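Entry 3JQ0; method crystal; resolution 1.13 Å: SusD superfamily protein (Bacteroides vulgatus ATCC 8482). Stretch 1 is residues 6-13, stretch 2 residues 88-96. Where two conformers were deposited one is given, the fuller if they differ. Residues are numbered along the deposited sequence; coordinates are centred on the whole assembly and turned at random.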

ATOM      1  N   TRP A   6      34.264   3.230   6.570  1.00 35.16           N
ATOM      2  CA  TRP A   6      33.928   3.571   5.158  1.00 33.91           C
ATOM      3  C   TRP A   6      35.177   3.651   4.260  1.00 33.81           C
ATOM      4  O   TRP A   6      35.260   4.507   3.369  1.00 34.35           O
ATOM      5  CB  TRP A   6      33.177   4.896   5.107  1.00 33.29           C
ATOM      6  CG  TRP A   6      32.054   5.015   6.088  1.00 31.75           C
ATOM      7  CD1 TRP A   6      32.132   5.405   7.399  1.00 32.22           C
ATOM      8  CD2 TRP A   6      30.668   4.763   5.827  1.00 27.31           C
ATOM      9  NE1 TRP A   6      30.882   5.403   7.976  1.00 30.78           N
ATOM     10  CE2 TRP A   6      29.967   5.020   7.025  1.00 28.25           C
ATOM     11  CE3 TRP A   6      29.953   4.342   4.692  1.00 23.85           C
ATOM     12  CZ2 TRP A   6      28.594   4.866   7.124  1.00 25.46           C
ATOM     13  CZ3 TRP A   6      28.584   4.207   4.796  1.00 21.65           C
ATOM     14  CH2 TRP A   6      27.924   4.476   5.992  1.00 21.79           C
ATOM     15  N   LYS A   7      36.132   2.742   4.474  1.00 33.22           N
ATOM     16  CA  LYS A   7      37.296   2.598   3.608  1.00 31.73           C
ATOM     17  C   LYS A   7      37.135   1.531   2.505  1.00 30.82           C
ATOM     18  O   LYS A   7      37.889   1.528   1.534  1.00 30.39           O
ATOM     19  CB  LYS A   7      38.529   2.266   4.471  1.00 32.04           C
ATOM     20  N   ASN A   8      36.135   0.652   2.641  1.00 28.50           N
ATOM     21  CA  ASN A   8      35.933  -0.493   1.748  1.00 27.63           C
ATOM     22  C   ASN A   8      34.564  -0.340   1.079  1.00 24.93           C
ATOM     23  O   ASN A   8      33.576  -0.021   1.762  1.00 24.71           O
ATOM     24  CB  ASN A   8      35.995  -1.813   2.551  1.00 28.02           C
ATOM     25  CG  ASN A   8      36.005  -3.084   1.664  1.00 31.93           C
ATOM     26  OD1 ASN A   8      35.323  -3.191   0.628  1.00 32.56           O
ATOM     27  ND2 ASN A   8      36.802  -4.081   2.096  1.00 36.26           N
ATOM     28  N   PRO A   9      34.487  -0.589  -0.242  1.00 23.15           N
ATOM     29  CA  PRO A   9      33.183  -0.525  -0.907  1.00 22.64           C
ATOM     30  C   PRO A   9      32.143  -1.475  -0.285  1.00 21.45           C
ATOM     31  O   PRO A   9      30.944  -1.164  -0.264  1.00 21.20           O
ATOM     32  CB  PRO A   9      33.507  -0.886  -2.371  1.00 22.94           C
ATOM     33  CG  PRO A   9      34.920  -0.476  -2.560  1.00 24.26           C
ATOM     34  CD  PRO A   9      35.599  -0.618  -1.220  1.00 23.45           C
ATOM     35  N   ASP A  10      32.561  -2.598   0.283  1.00 21.52           N
ATOM     36  CA  ASP A  10      31.623  -3.511   0.937  1.00 22.02           C
ATOM     37  C   ASP A  10      30.883  -2.876   2.123  1.00 20.21           C
ATOM     38  O   ASP A  10      29.773  -3.282   2.445  1.00 19.55           O
ATOM     39  CB  ASP A  10      32.348  -4.762   1.435  1.00 23.65           C
ATOM     40  CG  ASP A  10      32.843  -5.649   0.312  1.00 28.59           C
ATOM     41  OD1 ASP A  10      32.417  -5.506  -0.871  1.00 30.48           O
ATOM     42  OD2 ASP A  10      33.687  -6.529   0.632  1.00 34.35           O
ATOM     43  N   GLN A  11      31.482  -1.879   2.776  1.00 19.02           N
ATOM     44  CA  GLN A  11      30.836  -1.182   3.888  0.51 19.32           C
ATOM     45  C   GLN A  11      29.665  -0.335   3.374  1.00 17.60           C
ATOM     46  O   GLN A  11      28.620  -0.243   4.053  1.00 17.14           O
ATOM     47  CB  GLN A  11      31.804  -0.272   4.623  0.51 20.01           C
ATOM     48  CG  GLN A  11      32.757  -1.000   5.559  0.51 21.98           C
ATOM     49  CD  GLN A  11      33.960  -0.152   5.883  0.51 23.90           C
ATOM     50  OE1 GLN A  11      34.771   0.141   5.003  0.51 19.61           O
ATOM     51  NE2 GLN A  11      34.053   0.297   7.135  0.51 25.55           N
ATOM     52  N   PHE A  12      29.828   0.293   2.197  1.00 15.95           N
ATOM     53  CA  PHE A  12      28.676   0.954   1.547  1.00 14.88           C
ATOM     54  C   PHE A  12      27.567  -0.023   1.179  1.00 14.19           C
ATOM     55  O   PHE A  12      26.390   0.285   1.423  1.00 13.59           O
ATOM     56  CB  PHE A  12      29.133   1.779   0.336  1.00 14.57           C
ATOM     57  CG  PHE A  12      29.893   3.011   0.721  1.00 15.49           C
ATOM     58  CD1 PHE A  12      31.279   3.001   0.889  1.00 17.27           C
ATOM     59  CD2 PHE A  12      29.217   4.193   0.916  1.00 16.31           C
ATOM     60  CE1 PHE A  12      31.939   4.143   1.253  1.00 18.59           C
ATOM     61  CE2 PHE A  12      29.859   5.331   1.303  1.00 16.94           C
ATOM     62  CZ  PHE A  12      31.258   5.316   1.455  1.00 18.41           C
ATOM     63  N   THR A  13      27.924  -1.176   0.619  1.00 14.28           N
ATOM     64  CA  THR A  13      26.942  -2.191   0.266  1.00 14.28           C
ATOM     65  C   THR A  13      26.158  -2.604   1.521  1.00 13.84           C
ATOM     66  O   THR A  13      24.923  -2.682   1.503  1.00 14.08           O
ATOM     67  CB  THR A  13      27.610  -3.393  -0.371  1.00 15.17           C
ATOM     68  OG1 THR A  13      28.246  -2.980  -1.585  1.00 17.33           O
ATOM     69  CG2 THR A  13      26.598  -4.497  -0.637  1.00 18.17           C
ATOM     70  N   LYS A  88      28.194  10.267   3.710  1.00 15.01           N
ATOM     71  CA  LYS A  88      29.347   9.409   3.441  1.00 14.75           C
ATOM     72  C   LYS A  88      29.547   9.081   1.968  1.00 15.82           C
ATOM     73  O   LYS A  88      30.670   9.042   1.476  1.00 17.79           O
ATOM     74  CB  LYS A  88      29.323   8.124   4.259  1.00 16.40           C
ATOM     75  CG  LYS A  88      29.246   8.330   5.737  1.00 17.94           C
ATOM     76  CD  LYS A  88      30.436   9.125   6.294  1.00 23.12           C
ATOM     77  CE  LYS A  88      30.385   9.241   7.825  1.00 25.95           C
ATOM     78  NZ  LYS A  88      31.628   9.939   8.354  1.00 30.70           N
ATOM     79  N   THR A  89      28.438   8.868   1.265  1.00 14.34           N
ATOM     80  CA  THR A  89      28.490   8.546  -0.150  1.00 14.96           C
ATOM     81  C   THR A  89      28.871   9.785  -0.966  1.00 15.80           C
ATOM     82  O   THR A  89      29.586   9.665  -1.958  1.00 17.24           O
ATOM     83  CB  THR A  89      27.160   7.952  -0.611  1.00 13.72           C
ATOM     84  OG1 THR A  89      26.871   6.792   0.189  1.00 13.58           O
ATOM     85  CG2 THR A  89      27.163   7.549  -2.071  1.00 15.22           C
ATOM     86  N   THR A  90      28.370  10.949  -0.578  1.00 15.89           N
ATOM     87  CA  THR A  90      28.724  12.196  -1.301  1.00 16.50           C
ATOM     88  C   THR A  90      30.237  12.470  -1.150  1.00 17.71           C
ATOM     89  O   THR A  90      30.917  12.855  -2.123  1.00 20.06           O
ATOM     90  CB  THR A  90      27.898  13.384  -0.800  1.00 16.26           C
ATOM     91  OG1 THR A  90      26.514  13.109  -1.026  1.00 17.24           O
ATOM     92  CG2 THR A  90      28.280  14.714  -1.519  1.00 18.14           C
ATOM     93  N   GLU A  91      30.775  12.213   0.047  1.00 18.09           N
ATOM     94  CA  GLU A  91      32.182  12.513   0.409  0.52 19.15           C
ATOM     95  C   GLU A  91      33.186  11.517  -0.160  1.00 19.98           C
ATOM     96  O   GLU A  91      34.357  11.847  -0.376  1.00 21.92           O
ATOM     97  CB  GLU A  91      32.340  12.500   1.937  0.52 18.94           C
ATOM     98  CG  GLU A  91      31.711  13.708   2.615  0.52 18.09           C
ATOM     99  CD  GLU A  91      31.400  13.522   4.120  0.52 19.59           C
ATOM    100  OE1 GLU A  91      31.748  12.485   4.719  0.52 22.83           O
ATOM    101  OE2 GLU A  91      30.756  14.426   4.694  0.52 21.65           O
ATOM    102  N   THR A  92      32.787  10.266  -0.335  1.00 20.47           N
ATOM    103  CA  THR A  92      33.738   9.210  -0.629  1.00 22.16           C
ATOM    104  C   THR A  92      34.376   9.344  -1.998  1.00 22.65           C
ATOM    105  O   THR A  92      33.769   9.853  -2.951  1.00 22.71           O
ATOM    106  CB  THR A  92      33.100   7.798  -0.511  1.00 22.46           C
ATOM    107  OG1 THR A  92      34.139   6.801  -0.479  1.00 22.41           O
ATOM    108  CG2 THR A  92      32.142   7.505  -1.650  1.00 21.24           C
ATOM    109  N   THR A  93      35.621   8.848  -2.063  1.00 23.83           N
ATOM    110  CA  THR A  93      36.388   8.727  -3.317  1.00 24.72           C
ATOM    111  C   THR A  93      36.650   7.277  -3.712  1.00 25.09           C
ATOM    112  O   THR A  93      37.351   7.027  -4.703  1.00 26.50           O
ATOM    113  CB  THR A  93      37.745   9.526  -3.229  1.00 24.76           C
ATOM    114  OG1 THR A  93      38.448   9.150  -2.031  1.00 27.28           O
ATOM    115  CG2 THR A  93      37.423  10.995  -3.198  1.00 27.76           C
ATOM    116  N   ILE A  94      36.084   6.313  -2.974  1.00 23.89           N
ATOM    117  CA  ILE A  94      36.422   4.895  -3.141  1.00 24.19           C
ATOM    118  C   ILE A  94      35.488   4.146  -4.092  1.00 23.12           C
ATOM    119  O   ILE A  94      35.741   2.989  -4.407  1.00 23.09           O
ATOM    120  CB  ILE A  94      36.515   4.128  -1.781  1.00 23.66           C
ATOM    121  CG1 ILE A  94      35.115   3.779  -1.212  1.00 23.46           C
ATOM    122  CG2 ILE A  94      37.370   4.904  -0.748  1.00 26.95           C
ATOM    123  CD1 ILE A  94      35.163   2.822  -0.052  1.00 24.17           C
ATOM    124  N   LEU A  95      34.375   4.783  -4.508  1.00 21.73           N
ATOM    125  CA  LEU A  95      33.412   4.156  -5.423  1.00 20.46           C
ATOM    126  C   LEU A  95      33.514   4.634  -6.866  1.00 20.30           C
ATOM    127  O   LEU A  95      33.942   5.772  -7.120  1.00 23.22           O
ATOM    128  CB  LEU A  95      31.987   4.425  -4.912  1.00 18.89           C
ATOM    129  CG  LEU A  95      31.708   4.096  -3.449  1.00 18.54           C
ATOM    130  CD1 LEU A  95      30.312   4.615  -3.051  1.00 17.73           C
ATOM    131  CD2 LEU A  95      31.834   2.581  -3.207  1.00 18.33           C
ATOM    132  N   THR A  96      33.085   3.793  -7.801  1.00 19.50           N
ATOM    133  CA  THR A  96      32.897   4.264  -9.183  1.00 21.12           C
ATOM    134  C   THR A  96      31.806   5.343  -9.146  1.00 21.41           C
ATOM    135  O   THR A  96      30.914   5.362  -8.256  1.00 21.35           O
ATOM    136  CB  THR A  96      32.503   3.125 -10.175  1.00 20.93           C
ATOM    137  OG1 THR A  96      31.181   2.658  -9.893  1.00 21.71           O
ATOM    138  CG2 THR A  96      33.534   1.945 -10.169  1.00 23.12           C
TER
HETATM  139  O   HOH W   1      34.780   6.878   2.018  1.00 26.27           O

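Two segments distant in sequence meet here in a mainly apolar contact, built from two CH-pi contacts and a knot of aliphatic and aromatic side chains, with a single water as the polar bridge. Stretch 1 runs from a loop into a helix, whereas stretch 2 leaves a helix and continues as loop; together they bury 433 Å². The backbones stay well apart, with CA to CA distances of 7.6 Å for Trp-6 and Lys-88, 6.5 Å for Pro-9 and Leu-95, and 7.8 Å for Phe-12 and Thr-89, so side chains fill the gap.

At one end, the aliphatic part of Lys-88 lies over a face of the Trp-6 indole: Lys-88 CG sits 3.7 Å from the centroid of the Trp-6 six-membered ring, 15° off its normal, where a C-H group can meet the pi cloud. Phe-12, buried, is the centrepiece. Leu-95 CD1 lies over one ring face, 4.2 Å from the centroid, while Ile-94 CD1 approaches the ring edge, 3.7 Å from Phe-12 CE1. Also at the edge is Thr-89 OG1, 3.5 Å from Phe-12 CE2; this hydroxyl is hydrogen-bonded elsewhere in the structure. The same Ile-94 methyl reaches the segment leading into the helix, with CD1 3.4 Å from Lys-7 O, and also packs 3.7 Å from Pro-9 CD. Pro-9 CB also touches Leu-95 CD2 at 3.9 Å.

Each segment braces its own turn. Asn-8 OD1 caps the helix by accepting from Asp-10 N (2.8 Å), and Gln-11 OE1 accepts from Asn-8 N (2.8 Å). Beyond the other helix, Thr-92 OG1 accepts from Ile-94 N (3.2 Å). Thr-92 OG1 also bonds water 1 (2.6 Å to its O), and this water donates to Trp-6 O (2.8 Å), so linking the two segments.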